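Local coordinates for protein chitinase (Jonesia denitrificans, PDB 5VG0) that carries a copper-dependent lytic polysaccharide monooxygenase domain that probably attacks chitin, as one part of a longer protein that probably also hydrolyses chitin, at residues E84-G89 with L121-V126; T75-T80 with P102-T107; T19-G24 with K57-T62. All coordinates share one frame; numbering follows the deposited sequence. Where two conformers were deposited one is given.

Contact 1 of 3, residues E84-G89 with L121-V126; sequences EYFVDG and LARWNV
Glu84 faces Arg123 across two antiparallel neighbours, strands 80-87 and 118-126. Their backbones form a hydrogen-bonded pair, Glu84 N to Arg123 O at 2.9 Å and Arg123 N to Glu84 O at 2.8 Å; Phe86 and Leu121 repeat this two residues on. On the way out, CB of Glu84 passes Arg123 O and CG lies beside Asn125 ND2. The chain is extended beyond CG (chi2 174°), which carries the carboxylate alongside the guanidinium. There OE1 collects three N-H groups: Arg123 NE at 2.9 Å and NH2 at 2.8 Å, both on the syn side though well out of the carboxylate plane, with OE1 itself in the guanidinium plane, and Asn125 ND2 at 2.9 Å, from above the carboxylate. OE2 is farther from NH2, at 3.5 Å, so OE1 takes all three hydrogen bonds, and its charge is probably well compensated. The Arg123 chain runs beside Glu84 in the same direction and bends at chi3 (78°), which places NE, while its NH1 bonds Ala39 O. Over the centre of the guanidinium stands Phe86 CZ, 3.6 Å above the plane, with the ring turned 74° to it. Phe86 CD1 also packs on Leu121 CD2. On the other face of the sheet, Ala122 is small enough for Tyr85 CE1 to lie 3.5 Å from its CB. This is a regular antiparallel pair within the immunoglobulin-like beta sandwich of lytic polysaccharide monooxygenases.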
loop_
_atom_site.group_PDB
_atom_site.type_symbol
_atom_site.label_atom_id
_atom_site.label_comp_id
_atom_site.label_asym_id
_atom_site.label_seq_id
_atom_site.Cartn_x
_atom_site.Cartn_y
_atom_site.Cartn_z
ATOM N N GLU A 84 -8.368 -2.815 3.276
ATOM C CA GLU A 84 -7.914 -3.942 4.074
ATOM C C GLU A 84 -6.423 -3.805 4.323
ATOM O O GLU A 84 -5.657 -3.549 3.402
ATOM C CB GLU A 84 -8.185 -5.264 3.359
ATOM C CG GLU A 84 -9.665 -5.571 3.199
ATOM C CD GLU A 84 -9.894 -6.809 2.378
ATOM O OE1 GLU A 84 -9.479 -6.824 1.210
ATOM O OE2 GLU A 84 -10.471 -7.771 2.926
ATOM N N TYR A 85 -6.022 -3.985 5.567
ATOM C CA TYR A 85 -4.628 -3.914 5.970
ATOM C C TYR A 85 -4.185 -5.254 6.513
ATOM O O TYR A 85 -4.786 -5.767 7.458
ATOM C CB TYR A 85 -4.418 -2.819 7.010
ATOM C CG TYR A 85 -4.715 -1.452 6.469
ATOM C CD1 TYR A 85 -3.750 -0.740 5.798
ATOM C CD2 TYR A 85 -5.961 -0.884 6.576
ATOM C CE1 TYR A 85 -3.998 0.499 5.273
ATOM C CE2 TYR A 85 -6.215 0.388 6.048
ATOM C CZ TYR A 85 -5.223 1.073 5.398
ATOM O OH TYR A 85 -5.419 2.315 4.858
ATOM N N PHE A 86 -3.148 -5.799 5.905
ATOM C CA PHE A 86 -2.563 -7.082 6.269
ATOM C C PHE A 86 -1.200 -6.834 6.888
ATOM O O PHE A 86 -0.481 -5.923 6.481
ATOM C CB PHE A 86 -2.359 -7.966 5.025
ATOM C CG PHE A 86 -3.615 -8.329 4.295
ATOM C CD1 PHE A 86 -4.241 -7.430 3.451
ATOM C CD2 PHE A 86 -4.150 -9.598 4.429
ATOM C CE1 PHE A 86 -5.405 -7.787 2.791
ATOM C CE2 PHE A 86 -5.305 -9.940 3.765
ATOM C CZ PHE A 86 -5.927 -9.031 2.943
ATOM N N VAL A 87 -0.832 -7.642 7.871
ATOM C CA VAL A 87 0.510 -7.631 8.432
ATOM C C VAL A 87 1.119 -8.986 8.118
ATOM O O VAL A 87 0.594 -10.020 8.537
ATOM C CB VAL A 87 0.495 -7.338 9.937
ATOM C CG1 VAL A 87 1.895 -7.462 10.524
ATOM C CG2 VAL A 87 -0.123 -5.968 10.174
ATOM N N ASP A 88 2.191 -8.986 7.338
ATOM C CA ASP A 88 2.856 -10.218 6.916
ATOM C C ASP A 88 1.858 -11.217 6.328
ATOM O O ASP A 88 1.932 -12.414 6.579
ATOM C CB ASP A 88 3.648 -10.832 8.061
ATOM C CG ASP A 88 4.607 -9.860 8.693
ATOM O OD1 ASP A 88 5.226 -9.036 7.990
ATOM O OD2 ASP A 88 4.747 -9.948 9.925
ATOM N N GLY A 89 0.897 -10.722 5.552
ATOM C CA GLY A 89 -0.002 -11.569 4.801
ATOM C C GLY A 89 -1.271 -11.967 5.509
ATOM O O GLY A 89 -2.099 -12.661 4.899
ATOM N N LEU A 121 0.594 -4.789 4.024
ATOM C CA LEU A 121 -0.037 -4.669 2.716
ATOM C C LEU A 121 -1.372 -3.967 2.894
ATOM O O LEU A 121 -2.212 -4.415 3.681
ATOM C CB LEU A 121 -0.255 -6.037 2.080
ATOM C CG LEU A 121 -1.113 -6.038 0.797
ATOM C CD1 LEU A 121 -0.399 -5.324 -0.335
ATOM C CD2 LEU A 121 -1.521 -7.438 0.415
ATOM N N ALA A 122 -1.542 -2.876 2.175
ATOM C CA ALA A 122 -2.804 -2.165 2.100
ATOM C C ALA A 122 -3.442 -2.506 0.769
ATOM O O ALA A 122 -2.835 -2.312 -0.277
ATOM C CB ALA A 122 -2.585 -0.666 2.238
ATOM N N ARG A 123 -4.667 -3.009 0.824
ATOM C CA ARG A 123 -5.435 -3.396 -0.349
ATOM C C ARG A 123 -6.681 -2.522 -0.392
ATOM O O ARG A 123 -7.520 -2.591 0.507
ATOM C CB ARG A 123 -5.773 -4.877 -0.257
ATOM C CG ARG A 123 -6.386 -5.462 -1.475
ATOM C CD ARG A 123 -6.302 -6.992 -1.414
ATOM N NE ARG A 123 -7.306 -7.557 -0.531
ATOM C CZ ARG A 123 -7.523 -8.858 -0.379
ATOM N NH1 ARG A 123 -6.756 -9.751 -0.987
ATOM N NH2 ARG A 123 -8.515 -9.273 0.390
ATOM N N TRP A 124 -6.776 -1.703 -1.419
ATOM C CA TRP A 124 -7.896 -0.785 -1.620
ATOM C C TRP A 124 -8.838 -1.415 -2.638
ATOM O O TRP A 124 -8.494 -1.528 -3.816
ATOM C CB TRP A 124 -7.362 0.551 -2.140
ATOM C CG TRP A 124 -8.403 1.515 -2.608
ATOM C CD1 TRP A 124 -9.715 1.554 -2.270
ATOM C CD2 TRP A 124 -8.186 2.608 -3.506
ATOM N NE1 TRP A 124 -10.333 2.592 -2.914
ATOM C CE2 TRP A 124 -9.414 3.259 -3.677
ATOM C CE3 TRP A 124 -7.073 3.100 -4.178
ATOM C CZ2 TRP A 124 -9.564 4.379 -4.494
ATOM C CZ3 TRP A 124 -7.225 4.211 -4.988
ATOM C CH2 TRP A 124 -8.457 4.836 -5.141
ATOM N N ASN A 125 -10.018 -1.834 -2.191
ATOM C CA ASN A 125 -10.982 -2.507 -3.051
ATOM C C ASN A 125 -11.967 -1.504 -3.644
ATOM O O ASN A 125 -12.646 -0.772 -2.920
ATOM C CB ASN A 125 -11.726 -3.565 -2.248
ATOM C CG ASN A 125 -10.821 -4.653 -1.761
ATOM O OD1 ASN A 125 -10.156 -5.320 -2.543
ATOM N ND2 ASN A 125 -10.772 -4.825 -0.473
ATOM N N VAL A 126 -12.059 -1.484 -4.956
ATOM C CA VAL A 126 -12.951 -0.581 -5.667
ATOM C C VAL A 126 -14.326 -1.240 -5.774
ATOM O O VAL A 126 -14.435 -2.415 -6.119
ATOM C CB VAL A 126 -12.361 -0.258 -7.050
ATOM C CG1 VAL A 126 -13.321 0.586 -7.875
ATOM C CG2 VAL A 126 -11.001 0.448 -6.869
#

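Contact 2 of 3, residues T75-T80 with P102-T107; sequences TAPHNT and PPTSLT. With CU (copper (II) ion), chain C; PER (peroxide ion), chain D.
Pro77, which packs against Pro102 and Thr104, immediately precedes His78 of the histidine brace, the copper site that defines lytic polysaccharide monooxygenases. NE2 of His78 binds the copper ion at 2.0 Å. His1 supplies the rest of the brace, with its amino nitrogen and, as is usual for the motif, a ring nitrogen. A peroxide ion occupies the metal side-on, both of its oxygens being ligands, with Glu34 and Phe133 completing its pocket. The loop before the ligand is shaped by an inverse gamma turn centred on Pro77, closed by a weak bond from His78 N to Ala76 O; proline suits this place because its ring already fixes phi near the value such a turn needs. With CG of His78 anti to the carbonyl carbon (chi1 -54°), the imidazole lies back over the turn, Ala76 O standing 3.3 Å above the His78 ring plane over its centre. On its other flank the Pro77 ring meets the second loop: CB lies 3.4 Å from Pro102 O, and CG touches Thr104 CG2 at 3.7 Å. Thr104 offers this methyl because CG2 stands anti to the carbonyl carbon. Pro102 also touches Leu74 of strand 68-74 and Trp83 of strand 80-87, so its ring lies between the copper loop and the sandwich strands. Beyond the ligand, Thr80 turns its hydroxyl back to the main chain. OG1 donates to His78 O at 2.8 Å, its proton being committed there, and accepts from Trp124 NE1. This fixes the carbonyl of the copper ligand, against which the Pro102 ring is tightly laid: its CD comes within 3.2 Å of His78 O.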
loop_
_atom_site.group_PDB
_atom_site.type_symbol
_atom_site.label_atom_id
_atom_site.label_comp_id
_atom_site.label_asym_id
_atom_site.label_seq_id
_atom_site.Cartn_x
_atom_site.Cartn_y
_atom_site.Cartn_z
ATOM N N THR A 75 -5.368 9.938 -6.575
ATOM C CA THR A 75 -5.521 10.792 -7.744
ATOM C C THR A 75 -6.883 10.635 -8.385
ATOM O O THR A 75 -7.353 11.561 -9.038
ATOM C CB THR A 75 -4.399 10.536 -8.759
ATOM O OG1 THR A 75 -4.367 9.158 -9.118
ATOM C CG2 THR A 75 -3.054 10.920 -8.174
ATOM N N ALA A 76 -7.540 9.501 -8.182
ATOM C CA ALA A 76 -8.873 9.277 -8.721
ATOM C C ALA A 76 -9.609 8.533 -7.624
ATOM O O ALA A 76 -9.388 7.325 -7.439
ATOM C CB ALA A 76 -8.804 8.467 -10.010
ATOM N N PRO A 77 -10.462 9.208 -6.869
ATOM C CA PRO A 77 -11.090 8.600 -5.679
ATOM C C PRO A 77 -12.323 7.761 -6.009
ATOM O O PRO A 77 -13.482 8.153 -5.852
ATOM C CB PRO A 77 -11.450 9.825 -4.840
ATOM C CG PRO A 77 -11.739 10.867 -5.843
ATOM C CD PRO A 77 -10.810 10.627 -6.991
ATOM N N HIS A 78 -12.069 6.549 -6.456
ATOM C CA HIS A 78 -13.145 5.651 -6.856
ATOM C C HIS A 78 -14.030 5.288 -5.682
ATOM O O HIS A 78 -13.579 5.164 -4.545
ATOM C CB HIS A 78 -12.546 4.369 -7.396
ATOM C CG HIS A 78 -11.568 4.609 -8.479
ATOM N ND1 HIS A 78 -11.883 5.309 -9.625
ATOM C CD2 HIS A 78 -10.262 4.293 -8.571
ATOM C CE1 HIS A 78 -10.813 5.388 -10.388
ATOM N NE2 HIS A 78 -9.825 4.775 -9.771
ATOM N N ASN A 79 -15.302 5.042 -5.976
ATOM C CA ASN A 79 -16.177 4.466 -4.972
ATOM C C ASN A 79 -15.551 3.185 -4.446
ATOM O O ASN A 79 -15.011 2.382 -5.211
ATOM C CB ASN A 79 -17.559 4.197 -5.559
ATOM C CG ASN A 79 -18.300 5.476 -5.857
ATOM O OD1 ASN A 79 -17.983 6.158 -6.827
ATOM N ND2 ASN A 79 -19.251 5.833 -5.012
ATOM N N THR A 80 -15.601 3.023 -3.132
ATOM C CA THR A 80 -14.787 2.043 -2.432
ATOM C C THR A 80 -15.662 1.148 -1.574
ATOM O O THR A 80 -16.593 1.614 -0.912
ATOM C CB THR A 80 -13.798 2.789 -1.535
ATOM O OG1 THR A 80 -12.927 3.574 -2.342
ATOM C CG2 THR A 80 -12.969 1.863 -0.695
ATOM N N PRO A 102 -14.141 8.190 -1.296
ATOM C CA PRO A 102 -13.295 8.690 -0.226
ATOM C C PRO A 102 -12.762 10.069 -0.557
ATOM O O PRO A 102 -12.742 10.473 -1.728
ATOM C CB PRO A 102 -12.150 7.671 -0.205
ATOM C CG PRO A 102 -12.021 7.272 -1.615
ATOM C CD PRO A 102 -13.424 7.243 -2.162
ATOM N N PRO A 103 -12.282 10.798 0.441
ATOM C CA PRO A 103 -11.506 12.004 0.163
ATOM C C PRO A 103 -10.195 11.639 -0.515
ATOM O O PRO A 103 -9.697 10.527 -0.387
ATOM C CB PRO A 103 -11.262 12.595 1.555
ATOM C CG PRO A 103 -11.393 11.445 2.478
ATOM C CD PRO A 103 -12.312 10.460 1.871
ATOM N N THR A 104 -9.634 12.604 -1.248
ATOM C CA THR A 104 -8.369 12.360 -1.939
ATOM C C THR A 104 -7.166 12.377 -1.007
ATOM O O THR A 104 -6.099 11.888 -1.385
ATOM C CB THR A 104 -8.172 13.336 -3.094
ATOM O OG1 THR A 104 -8.334 14.670 -2.611
ATOM C CG2 THR A 104 -9.165 13.065 -4.229
ATOM N N SER A 105 -7.309 12.910 0.200
ATOM C CA SER A 105 -6.328 12.733 1.258
ATOM C C SER A 105 -7.036 12.003 2.384
ATOM O O SER A 105 -8.010 12.517 2.931
ATOM C CB SER A 105 -5.815 14.076 1.749
ATOM O OG SER A 105 -4.864 13.863 2.774
ATOM N N LEU A 106 -6.577 10.799 2.700
ATOM C CA LEU A 106 -7.269 9.904 3.622
ATOM C C LEU A 106 -6.265 9.346 4.607
ATOM O O LEU A 106 -5.217 8.846 4.199
ATOM C CB LEU A 106 -7.902 8.752 2.829
ATOM C CG LEU A 106 -8.610 7.668 3.609
ATOM C CD1 LEU A 106 -9.797 8.208 4.384
ATOM C CD2 LEU A 106 -9.058 6.600 2.645
ATOM N N THR A 107 -6.589 9.416 5.896
ATOM C CA THR A 107 -5.738 8.868 6.939
ATOM C C THR A 107 -6.508 7.822 7.728
ATOM O O THR A 107 -7.637 8.068 8.155
ATOM C CB THR A 107 -5.202 9.983 7.836
ATOM O OG1 THR A 107 -4.425 10.889 7.031
ATOM C CG2 THR A 107 -4.346 9.430 8.950
HETATM CU CU CU C . -7.980 4.589 -10.529
HETATM O O1 PER D . -8.660 2.840 -11.563
HETATM O O2 PER D . -8.630 4.180 -12.203
HETATM O O HOH W 1 -8.444 6.012 -12.475
#

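Contact 3 of 3, residues T19-G24 with K57-T62; sequences TSFDCG and KPWPTT
Thr19 lies across from Trp59 and Phe21 from Lys57, so two loops without regular secondary structure pass in opposite senses, their CA atoms opening from 6.8 Å between Thr19 and Trp59 to 7.9 Å between Phe21 and Lys57. A water spans the separation, donating to Pro58 O at 2.8 Å and accepting from Ser20 N at 3.0 Å. Pro58 centres an inverse gamma turn, closed by a weak bond from Trp59 N to Lys57 O, and proline's restricted phi suits it. The turn sets three consecutive side chains around the Phe21 ring. With CG between the backbone N and the carbonyl carbon (chi1 50°), Phe21 drives its CZ end at the face of Trp59: a T-shaped stack with the ring centroid 4.9 Å from that of the six-membered ring and planes at 87°. One face of Phe21 is covered by the Lys57 chain, whose CD makes a CH-pi contact 4.0 Å from the ring centroid and 13° off the normal. Lysine suits this position because its methylenes cover the ring while NZ continues to a salt bridge with Asp54. Thr19 CB covers the opposite face, and Pro58 CD touches Phe21 CD1 at 3.8 Å. The Thr19 hydroxyl donates to Phe21 O at 2.9 Å, tying down the backbone that carries the ring. An alanine at Phe21 would probably open a gap between the loops, with the face of Trp59 and the methylenes of Lys57 losing their shared partner. Around this surface patch, Trp59 packs on Cys14 of helix 10-15 and Asp138 of strand 131-141 and makes a cation-pi contact with Arg10, while Cys23 is joined to that helix by its disulfide to Cys14.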
loop_
_atom_site.group_PDB
_atom_site.type_symbol
_atom_site.label_atom_id
_atom_site.label_comp_id
_atom_site.label_asym_id
_atom_site.label_seq_id
_atom_site.Cartn_x
_atom_site.Cartn_y
_atom_site.Cartn_z
ATOM N N THR A 19 14.979 4.939 -3.272
ATOM C CA THR A 19 15.645 3.658 -3.430
ATOM C C THR A 19 16.999 3.858 -4.095
ATOM O O THR A 19 17.218 4.822 -4.825
ATOM C CB THR A 19 14.800 2.718 -4.285
ATOM O OG1 THR A 19 14.575 3.302 -5.566
ATOM C CG2 THR A 19 13.463 2.436 -3.615
ATOM N N SER A 20 17.895 2.924 -3.844
ATOM C CA SER A 20 19.232 2.929 -4.424
ATOM C C SER A 20 19.318 2.123 -5.707
ATOM O O SER A 20 20.407 1.932 -6.246
ATOM C CB SER A 20 20.201 2.333 -3.414
ATOM O OG SER A 20 19.758 1.038 -3.077
ATOM N N PHE A 21 18.208 1.616 -6.180
ATOM C CA PHE A 21 18.112 0.841 -7.393
ATOM C C PHE A 21 17.000 1.436 -8.239
ATOM O O PHE A 21 16.090 2.102 -7.735
ATOM C CB PHE A 21 17.826 -0.632 -7.063
ATOM C CG PHE A 21 16.680 -0.823 -6.100
ATOM C CD1 PHE A 21 16.891 -0.837 -4.735
ATOM C CD2 PHE A 21 15.383 -0.961 -6.567
ATOM C CE1 PHE A 21 15.834 -0.981 -3.858
ATOM C CE2 PHE A 21 14.324 -1.116 -5.689
ATOM C CZ PHE A 21 14.555 -1.114 -4.346
ATOM N N ASP A 22 17.092 1.203 -9.538
ATOM C CA ASP A 22 16.088 1.683 -10.478
ATOM C C ASP A 22 14.862 0.783 -10.383
ATOM O O ASP A 22 14.969 -0.440 -10.485
ATOM C CB ASP A 22 16.692 1.643 -11.888
ATOM C CG ASP A 22 15.765 2.181 -12.995
ATOM O OD1 ASP A 22 14.647 2.675 -12.736
ATOM O OD2 ASP A 22 16.206 2.125 -14.168
ATOM N N CYS A 23 13.709 1.383 -10.164
ATOM C CA CYS A 23 12.478 0.613 -10.093
ATOM C C CYS A 23 11.784 0.467 -11.433
ATOM O O CYS A 23 10.810 -0.276 -11.516
ATOM C CB CYS A 23 11.491 1.262 -9.127
ATOM S SG CYS A 23 12.143 1.519 -7.486
ATOM N N GLY A 24 12.237 1.161 -12.469
ATOM C CA GLY A 24 11.545 1.115 -13.731
ATOM C C GLY A 24 10.284 1.953 -13.765
ATOM O O GLY A 24 10.208 3.022 -13.147
ATOM N N LYS A 57 15.824 -6.900 -2.938
ATOM C CA LYS A 57 16.284 -5.532 -3.064
ATOM C C LYS A 57 16.396 -4.904 -1.677
ATOM O O LYS A 57 15.655 -5.272 -0.757
ATOM C CB LYS A 57 15.306 -4.709 -3.893
ATOM C CG LYS A 57 15.111 -5.161 -5.334
ATOM C CD LYS A 57 16.289 -4.763 -6.195
ATOM C CE LYS A 57 16.212 -5.353 -7.600
ATOM N NZ LYS A 57 16.698 -6.760 -7.658
ATOM N N PRO A 58 17.288 -3.922 -1.508
ATOM C CA PRO A 58 17.432 -3.246 -0.198
ATOM C C PRO A 58 16.364 -2.176 -0.006
ATOM O O PRO A 58 16.618 -0.970 -0.054
ATOM C CB PRO A 58 18.856 -2.677 -0.280
ATOM C CG PRO A 58 19.047 -2.399 -1.719
ATOM C CD PRO A 58 18.352 -3.512 -2.450
ATOM N N TRP A 59 15.131 -2.629 0.200
ATOM C CA TRP A 59 14.027 -1.712 0.413
ATOM C C TRP A 59 14.245 -0.955 1.716
ATOM O O TRP A 59 14.470 -1.578 2.756
ATOM C CB TRP A 59 12.691 -2.476 0.500
ATOM C CG TRP A 59 12.286 -3.039 -0.824
ATOM C CD1 TRP A 59 12.365 -4.334 -1.230
ATOM C CD2 TRP A 59 11.747 -2.307 -1.932
ATOM N NE1 TRP A 59 11.906 -4.455 -2.515
ATOM C CE2 TRP A 59 11.529 -3.223 -2.975
ATOM C CE3 TRP A 59 11.425 -0.962 -2.141
ATOM C CZ2 TRP A 59 11.011 -2.841 -4.204
ATOM C CZ3 TRP A 59 10.905 -0.582 -3.374
ATOM C CH2 TRP A 59 10.712 -1.514 -4.383
ATOM N N PRO A 60 14.130 0.364 1.721
ATOM C CA PRO A 60 14.217 1.099 2.985
ATOM C C PRO A 60 13.045 0.791 3.893
ATOM O O PRO A 60 11.939 0.526 3.444
ATOM C CB PRO A 60 14.186 2.567 2.532
ATOM C CG PRO A 60 14.584 2.556 1.112
ATOM C CD PRO A 60 14.067 1.272 0.564
ATOM N N THR A 61 13.295 0.850 5.187
ATOM C CA THR A 61 12.247 0.651 6.174
ATOM C C THR A 61 11.999 1.944 6.932
ATOM O O THR A 61 12.895 2.789 7.063
ATOM C CB THR A 61 12.614 -0.456 7.170
ATOM O OG1 THR A 61 13.807 -0.112 7.867
ATOM C CG2 THR A 61 12.805 -1.791 6.464
ATOM N N THR A 62 10.780 2.090 7.435
ATOM C CA THR A 62 10.402 3.230 8.251
ATOM C C THR A 62 10.154 2.765 9.675
ATOM O O THR A 62 9.435 1.790 9.901
ATOM C CB THR A 62 9.141 3.873 7.687
ATOM O OG1 THR A 62 9.361 4.216 6.322
ATOM C CG2 THR A 62 8.758 5.124 8.461
HETATM O O HOH W 2 17.308 1.454 -1.295
#

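How the contacts relate
From the N terminus, contact 3 comes first: residues 57-62 return to 19-24 and close a long, mostly irregular loop holding only the short strand 34-36, before either other contact opens. Contacts 2 and 1 then cross. Contact 2 opens at 75-80, contact 1 at 84-89, and contact 2 closes at 102-107 before contact 1 closes at 121-126. These two also touch, Val126 CG1 lying 3.6 Å from Asn79 O, so the copper loop packs directly against the end of strand 118-126. Contact 3 sits across the chain's centre from both, about 26 Å from contact 2 between centres, and fastens the loops beside helix 10-15.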